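Local coordinates for maternal protein tudor (Drosophila melanogaster, PDB 3NTK) that recognises the Piwi protein Aubergine in a methylarginine-dependent manner, here through its last extended Tudor domain, and is required for primordial germ cell formation, at residues Pro26-Glu29 against Gln30-Lys34; Pro59-Glu62 against Val63-Ala67; Glu112-Ala115 against Ser116-Ser119. All coordinates share one frame; numbering follows the deposited sequence.

Interaction 1. Residues Pro26-Glu29 against Gln30-Lys34; sequences PALE and QMTDK
Thr-32 lies against the carbonyl of Leu-28, one helical turn back, and gives it two hydrogen bonds. Its backbone N reaches Leu-28 O at 2.8 Å, while its hydroxyl OG1 donates to the same Leu-28 O at 2.9 Å. The two donors come in from opposite faces of the carbonyl plane, so one oxygen is gripped both by the helix and by a side chain. The N lies only moderately tilted from that plane, whereas OG1 stands well above it and off the lone-pair direction. This second bond is possible because OG1 sits anti to the carbonyl carbon of Thr-32 (chi1 -61°), which turns it back along the chain toward the preceding turn. The methyl CD1 of Leu-28 comes within 4.1 Å of Thr-32 OG1, the two side chains lying at a slant to each other.

The neighbouring rungs are plain backbone bonds: Gln-30 N to Pro-26 O at 3.0 Å, Met-31 N to Ala-27 O at 2.9 Å and Asp-33 N to Glu-29 O at 3.0 Å. On the buried face, the thioether chain of Met-31 bends at chi2 and again at chi3, and the side chain packs on Leu-101 and Pro-104, while Leu-28 meets Asp-84 and Tyr-107. The solvent-facing side carries Glu-29 and Asp-33, whose carboxylates stay apart, with 6.4 Å between Glu-29 OE1 and Asp-33 OD2.

The result is an amphipathic alpha-helix with successive i to i+4 bonds, one of them reinforced by a threonine hydroxyl. Helix 25-38 runs between the two lobes of the molecule, as does the linking helix of extended Tudor domains.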
loop_
_atom_site.group_PDB
_atom_site.type_symbol
_atom_site.label_atom_id
_atom_site.label_comp_id
_atom_site.label_asym_id
_atom_site.label_seq_id
_atom_site.Cartn_x
_atom_site.Cartn_y
_atom_site.Cartn_z
ATOM N N PRO A 26 13.740 -4.538 1.825
ATOM C CA PRO A 26 15.035 -3.876 2.033
ATOM C C PRO A 26 15.028 -2.434 1.527
ATOM O O PRO A 26 15.446 -1.516 2.236
ATOM C CB PRO A 26 16.003 -4.753 1.241
ATOM C CG PRO A 26 15.366 -6.121 1.338
ATOM C CD PRO A 26 13.911 -5.806 1.093
ATOM N N ALA A 27 14.554 -2.244 0.299
ATOM C CA ALA A 27 14.492 -0.913 -0.300
ATOM C C ALA A 27 13.585 0.004 0.514
ATOM O O ALA A 27 13.900 1.175 0.728
ATOM C CB ALA A 27 14.000 -1.006 -1.741
ATOM N N LEU A 28 12.460 -0.531 0.980
ATOM C CA LEU A 28 11.534 0.262 1.778
ATOM C C LEU A 28 12.178 0.687 3.096
ATOM O O LEU A 28 11.996 1.820 3.551
ATOM C CB LEU A 28 10.256 -0.531 2.068
ATOM C CG LEU A 28 9.236 0.188 2.959
ATOM C CD1 LEU A 28 8.817 1.497 2.304
ATOM C CD2 LEU A 28 8.023 -0.708 3.193
ATOM N N GLU A 29 12.929 -0.224 3.711
ATOM C CA GLU A 29 13.592 0.080 4.974
ATOM C C GLU A 29 14.659 1.148 4.767
ATOM O O GLU A 29 14.894 1.978 5.648
ATOM C CB GLU A 29 14.218 -1.184 5.568
ATOM C CG GLU A 29 13.203 -2.262 5.909
ATOM C CD GLU A 29 13.808 -3.398 6.712
ATOM O OE1 GLU A 29 14.825 -3.969 6.256
ATOM O OE2 GLU A 29 13.263 -3.719 7.795
ATOM N N GLN A 30 15.307 1.123 3.604
ATOM C CA GLN A 30 16.324 2.118 3.281
ATOM C C GLN A 30 15.618 3.458 3.093
ATOM O O GLN A 30 16.073 4.484 3.591
ATOM C CB GLN A 30 17.074 1.746 1.994
ATOM C CG GLN A 30 18.047 2.833 1.529
ATOM C CD GLN A 30 18.812 2.464 0.266
ATOM O OE1 GLN A 30 19.557 1.484 0.241
ATOM N NE2 GLN A 30 18.635 3.255 -0.787
ATOM N N MET A 31 14.498 3.442 2.373
ATOM C CA MET A 31 13.727 4.662 2.142
ATOM C C MET A 31 13.296 5.270 3.473
ATOM O O MET A 31 13.477 6.463 3.718
ATOM C CB MET A 31 12.486 4.360 1.299
ATOM C CG MET A 31 11.521 5.539 1.158
ATOM S SD MET A 31 12.295 6.999 0.427
ATOM C CE MET A 31 12.509 6.425 -1.262
ATOM N N THR A 32 12.724 4.433 4.330
ATOM C CA THR A 32 12.254 4.865 5.638
ATOM C C THR A 32 13.380 5.479 6.466
ATOM O O THR A 32 13.187 6.506 7.115
ATOM C CB THR A 32 11.623 3.684 6.389
ATOM O OG1 THR A 32 10.506 3.202 5.630
ATOM C CG2 THR A 32 11.145 4.109 7.776
ATOM N N ASP A 33 14.555 4.859 6.438
ATOM C CA ASP A 33 15.699 5.378 7.181
ATOM C C ASP A 33 16.128 6.747 6.639
ATOM O O ASP A 33 16.358 7.684 7.410
ATOM C CB ASP A 33 16.885 4.406 7.106
ATOM C CG ASP A 33 16.660 3.133 7.908
ATOM O OD1 ASP A 33 16.299 3.231 9.102
ATOM O OD2 ASP A 33 16.855 2.030 7.351
ATOM N N LYS A 34 16.232 6.859 5.315
ATOM C CA LYS A 34 16.636 8.114 4.682
ATOM C C LYS A 34 15.660 9.250 4.968
ATOM O O LYS A 34 16.068 10.400 5.156
ATOM C CB LYS A 34 16.776 7.935 3.166
ATOM C CG LYS A 34 17.940 7.046 2.746
ATOM C CD LYS A 34 18.084 7.018 1.233
ATOM C CE LYS A 34 19.187 6.064 0.803
ATOM N NZ LYS A 34 20.488 6.403 1.442
#

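Interaction 2. Residues Pro59-Glu62 against Val63-Ala67; sequences PEDE and VFYRA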
loop_
_atom_site.group_PDB
_atom_site.type_symbol
_atom_site.label_atom_id
_atom_site.label_comp_id
_atom_site.label_asym_id
_atom_site.label_seq_id
_atom_site.Cartn_x
_atom_site.Cartn_y
_atom_site.Cartn_z
ATOM N N PRO A 59 -1.414 11.725 10.494
ATOM C CA PRO A 59 -1.935 12.163 11.797
ATOM C C PRO A 59 -2.070 11.079 12.860
ATOM O O PRO A 59 -1.851 11.328 14.044
ATOM C CB PRO A 59 -3.286 12.775 11.439
ATOM C CG PRO A 59 -3.052 13.309 10.060
ATOM C CD PRO A 59 -2.308 12.167 9.411
ATOM N N GLU A 60 -2.440 9.880 12.431
ATOM C CA GLU A 60 -2.634 8.761 13.344
ATOM C C GLU A 60 -1.322 8.222 13.907
ATOM O O GLU A 60 -1.275 7.705 15.026
ATOM C CB GLU A 60 -3.373 7.642 12.612
ATOM C CG GLU A 60 -3.790 6.480 13.482
ATOM C CD GLU A 60 -4.382 5.349 12.667
ATOM O OE1 GLU A 60 -5.369 5.594 11.942
ATOM O OE2 GLU A 60 -3.856 4.219 12.750
ATOM N N ASP A 61 -0.256 8.365 13.129
ATOM C CA ASP A 61 1.061 7.864 13.508
ATOM C C ASP A 61 2.031 9.003 13.818
ATOM O O ASP A 61 3.004 8.823 14.552
ATOM C CB ASP A 61 1.604 7.020 12.347
ATOM C CG ASP A 61 2.409 5.829 12.811
ATOM O OD1 ASP A 61 1.991 5.167 13.786
ATOM O OD2 ASP A 61 3.452 5.540 12.186
ATOM N N GLU A 62 1.750 10.174 13.256
ATOM C CA GLU A 62 2.592 11.356 13.415
ATOM C C GLU A 62 3.952 11.148 12.751
ATOM O O GLU A 62 4.907 11.866 13.027
ATOM C CB GLU A 62 2.778 11.709 14.896
ATOM C CG GLU A 62 1.503 12.177 15.576
ATOM C CD GLU A 62 1.768 12.903 16.883
ATOM O OE1 GLU A 62 2.423 12.318 17.773
ATOM O OE2 GLU A 62 1.317 14.061 17.019
ATOM N N VAL A 63 4.026 10.161 11.864
ATOM C CA VAL A 63 5.258 9.853 11.142
ATOM C C VAL A 63 5.166 10.426 9.725
ATOM O O VAL A 63 4.080 10.496 9.164
ATOM C CB VAL A 63 5.461 8.323 11.040
ATOM C CG1 VAL A 63 6.703 8.012 10.216
ATOM C CG2 VAL A 63 5.576 7.719 12.434
ATOM N N PHE A 64 6.292 10.850 9.155
ATOM C CA PHE A 64 6.282 11.380 7.790
ATOM C C PHE A 64 6.567 10.269 6.774
ATOM O O PHE A 64 7.486 9.466 6.957
ATOM C CB PHE A 64 7.310 12.506 7.625
ATOM C CG PHE A 64 6.871 13.817 8.213
ATOM C CD1 PHE A 64 7.140 14.125 9.541
ATOM C CD2 PHE A 64 6.154 14.731 7.446
ATOM C CE1 PHE A 64 6.701 15.323 10.102
ATOM C CE2 PHE A 64 5.709 15.933 7.998
ATOM C CZ PHE A 64 5.986 16.227 9.330
ATOM N N TYR A 65 5.775 10.239 5.702
ATOM C CA TYR A 65 5.907 9.235 4.641
ATOM C C TYR A 65 5.829 9.889 3.258
ATOM O O TYR A 65 5.356 11.027 3.121
ATOM C CB TYR A 65 4.747 8.234 4.694
ATOM C CG TYR A 65 4.570 7.469 5.980
ATOM C CD1 TYR A 65 5.425 6.419 6.315
ATOM C CD2 TYR A 65 3.521 7.767 6.845
ATOM C CE1 TYR A 65 5.231 5.676 7.484
ATOM C CE2 TYR A 65 3.320 7.033 8.017
ATOM C CZ TYR A 65 4.175 5.991 8.326
ATOM O OH TYR A 65 3.968 5.261 9.476
ATOM N N ARG A 66 6.267 9.160 2.232
ATOM C CA ARG A 66 6.165 9.675 0.868
ATOM C C ARG A 66 4.669 9.657 0.583
ATOM O O ARG A 66 3.969 8.700 0.939
ATOM C CB ARG A 66 6.901 8.774 -0.138
ATOM C CG ARG A 66 8.422 8.736 0.036
ATOM C CD ARG A 66 9.122 8.293 -1.248
ATOM N NE ARG A 66 8.791 6.917 -1.610
ATOM C CZ ARG A 66 9.155 6.331 -2.746
ATOM N NH1 ARG A 66 9.867 6.999 -3.647
ATOM N NH2 ARG A 66 8.807 5.070 -2.984
ATOM N N ALA A 67 4.171 10.699 -0.068
ATOM C CA ALA A 67 2.750 10.775 -0.336
ATOM C C ALA A 67 2.402 11.483 -1.638
ATOM O O ALA A 67 3.153 12.331 -2.130
ATOM C CB ALA A 67 2.058 11.479 0.830
#
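The polar part of this contact is a single hydrogen bond, in which Tyr-65 OH donates to Asp-61 OD2 at 2.8 Å. The oxygen is met on its anti side, with the hydroxyl 34° out of the carboxylate plane. The planes of carboxylate and phenol ring are nearly parallel, 8° apart, but offset, with OD2 of Asp-61 at the ring's edge near its plane; the two side chains run roughly at right angles.

Packing is carried by Val-63, which runs abreast of Asp-61. Its CG1, anti to the backbone N (chi1 177°), makes the apolar contact, set over one face of the Tyr-65 ring, 3.7 Å above the plane and offset toward the rim. The other methyl, CG2, comes 3.1 Å from Asp-61 OD2, a close methyl-to-oxygen contact and not a bond.

The backbone turns through Glu-62, whose positive phi belongs to the left-handed helical region, and the chain then continues along strand 63-72, beside strand 53-58. Elsewhere Tyr-65 meets the rings of Phe-82 and Phe-85 and touches Phe-58. A phenylalanine in place of Tyr-65 would probably leave Asp-61 OD2 without this donor and the loop carboxylate freer to turn.

The acid thus tethers the hydroxyl, and the valine methyl probably limits the ring's turning, within an aromatic cluster consistent with the methylarginine cage of Tudor domains.

Interaction 3. Residues Glu112-Ala115 against Ser116-Ser119; sequences ELDA and STIS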
loop_
_atom_site.group_PDB
_atom_site.type_symbol
_atom_site.label_atom_id
_atom_site.label_comp_id
_atom_site.label_asym_id
_atom_site.label_seq_id
_atom_site.Cartn_x
_atom_site.Cartn_y
_atom_site.Cartn_z
ATOM N N GLU A 112 -5.826 -6.853 -7.177
ATOM C CA GLU A 112 -7.227 -7.244 -7.232
ATOM C C GLU A 112 -7.212 -8.730 -7.559
ATOM O O GLU A 112 -6.444 -9.182 -8.404
ATOM C CB GLU A 112 -8.026 -6.451 -8.278
ATOM C CG GLU A 112 -7.660 -6.643 -9.733
ATOM C CD GLU A 112 -8.643 -5.927 -10.661
ATOM O OE1 GLU A 112 -8.916 -4.729 -10.423
ATOM O OE2 GLU A 112 -9.142 -6.547 -11.631
ATOM N N LEU A 113 -8.046 -9.491 -6.864
ATOM C CA LEU A 113 -8.087 -10.926 -7.079
ATOM C C LEU A 113 -8.718 -11.351 -8.386
ATOM O O LEU A 113 -9.645 -10.715 -8.888
ATOM C CB LEU A 113 -8.855 -11.626 -5.953
ATOM C CG LEU A 113 -8.199 -11.804 -4.585
ATOM C CD1 LEU A 113 -9.134 -12.616 -3.692
ATOM C CD2 LEU A 113 -6.867 -12.510 -4.743
ATOM N N ASP A 114 -8.187 -12.438 -8.931
ATOM C CA ASP A 114 -8.731 -13.048 -10.133
ATOM C C ASP A 114 -10.052 -13.549 -9.545
ATOM O O ASP A 114 -10.052 -14.436 -8.697
ATOM C CB ASP A 114 -7.845 -14.226 -10.540
ATOM C CG ASP A 114 -8.489 -15.130 -11.577
ATOM O OD1 ASP A 114 -9.697 -14.984 -11.864
ATOM O OD2 ASP A 114 -7.769 -16.006 -12.100
ATOM N N ALA A 115 -11.167 -12.973 -9.980
ATOM C CA ALA A 115 -12.474 -13.336 -9.444
ATOM C C ALA A 115 -12.866 -14.818 -9.526
ATOM O O ALA A 115 -13.714 -15.280 -8.765
ATOM C CB ALA A 115 -13.553 -12.466 -10.104
ATOM N N SER A 116 -12.252 -15.569 -10.430
ATOM C CA SER A 116 -12.600 -16.981 -10.573
ATOM C C SER A 116 -11.990 -17.878 -9.490
ATOM O O SER A 116 -12.370 -19.044 -9.362
ATOM C CB SER A 116 -12.139 -17.488 -11.937
ATOM O OG SER A 116 -10.724 -17.560 -11.986
ATOM N N THR A 117 -11.059 -17.335 -8.713
ATOM C CA THR A 117 -10.370 -18.116 -7.683
ATOM C C THR A 117 -11.052 -18.204 -6.322
ATOM O O THR A 117 -10.585 -18.929 -5.444
ATOM C CB THR A 117 -8.944 -17.588 -7.460
ATOM O OG1 THR A 117 -9.003 -16.234 -6.997
ATOM C CG2 THR A 117 -8.149 -17.641 -8.757
ATOM N N ILE A 118 -12.138 -17.464 -6.135
ATOM C CA ILE A 118 -12.857 -17.511 -4.867
ATOM C C ILE A 118 -14.361 -17.521 -5.091
ATOM O O ILE A 118 -14.852 -17.060 -6.120
ATOM C CB ILE A 118 -12.497 -16.310 -3.955
ATOM C CG1 ILE A 118 -12.798 -14.992 -4.668
ATOM C CG2 ILE A 118 -11.027 -16.392 -3.552
ATOM C CD1 ILE A 118 -12.608 -13.764 -3.789
ATOM N N SER A 119 -15.092 -18.057 -4.122
ATOM C CA SER A 119 -16.544 -18.119 -4.209
ATOM C C SER A 119 -17.161 -16.898 -3.540
ATOM O O SER A 119 -16.459 -16.034 -3.009
ATOM C CB SER A 119 -17.058 -19.371 -3.505
ATOM O OG SER A 119 -16.779 -19.294 -2.115
#
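Asp-114 turns its carboxylate forward over the next two residues and takes both donors of Ser-116, its hydroxyl and its amide, on one oxygen. OD1 of Asp-114 receives the hydroxyl OG of Ser-116 at 2.8 Å and the amide N of Ser-116 at 3.0 Å. Both donors approach from the same face of the carboxylate, well above its plane. Ser-116 can bind in this two-pronged way because its OG is tucked between backbone N and carbonyl carbon (chi1 70°), which brings it close enough to the amide for both to reach a single oxygen.

Thr-117 grips the backbone of the same aspartate. Its OG1 donates to Asp-114 O at 2.7 Å, in the carbonyl plane, and its N donates to Asp-114 O at 3.1 Å from above that plane. A chi1 of 62° swings OG1 inward and puts the methyl CG2 beside the acid, 3.7 Å from Asp-114 OD2. An Asx turn, closed by Ser-116 N on OD1, is therefore nested in a type I beta-turn spanning Asp-114 to Thr-117, and this pair leads the chain out of strand 109-113 in the OB-like lobe toward helix 120-131. Asp-114 OD2 also forms a long, weak ion pair with Arg-154 on strand 151-157.

Flanking the turn along the chain, Leu-113 and Ile-118 close the loop with an apolar contact, the side chains crossing at about a right angle and meeting by their methyls, Leu-113 CD1 to Ile-118 CD1 at 3.7 Å. Both residues also touch Pro-14, and Leu-113 packs on Leu-126 of the helix. Next along the chain comes Ser-119, the N-cap of helix 120-131, whose own N bonds to Asp-122 OD2.

Interactions 1 and 2 meet directly: their centres are 15 Å apart, and Met-31 CE of helix 25-38 packs 3.6 Å from Arg-66 NH1. Arg-66 also forms a salt bridge with Asp-84, which Leu-28 touches, so the linking helix and the Tudor barrel share neighbours. Tyr-65, at the probable methylarginine cage, stands on the same strand one residue before this arginine. Interaction 3 belongs to the other lobe. Its centre is about 32 Å from those of both other contacts, across the centre of the chain, and its nearest atoms are about 18 Å from interaction 1 and about 19 Å from interaction 2.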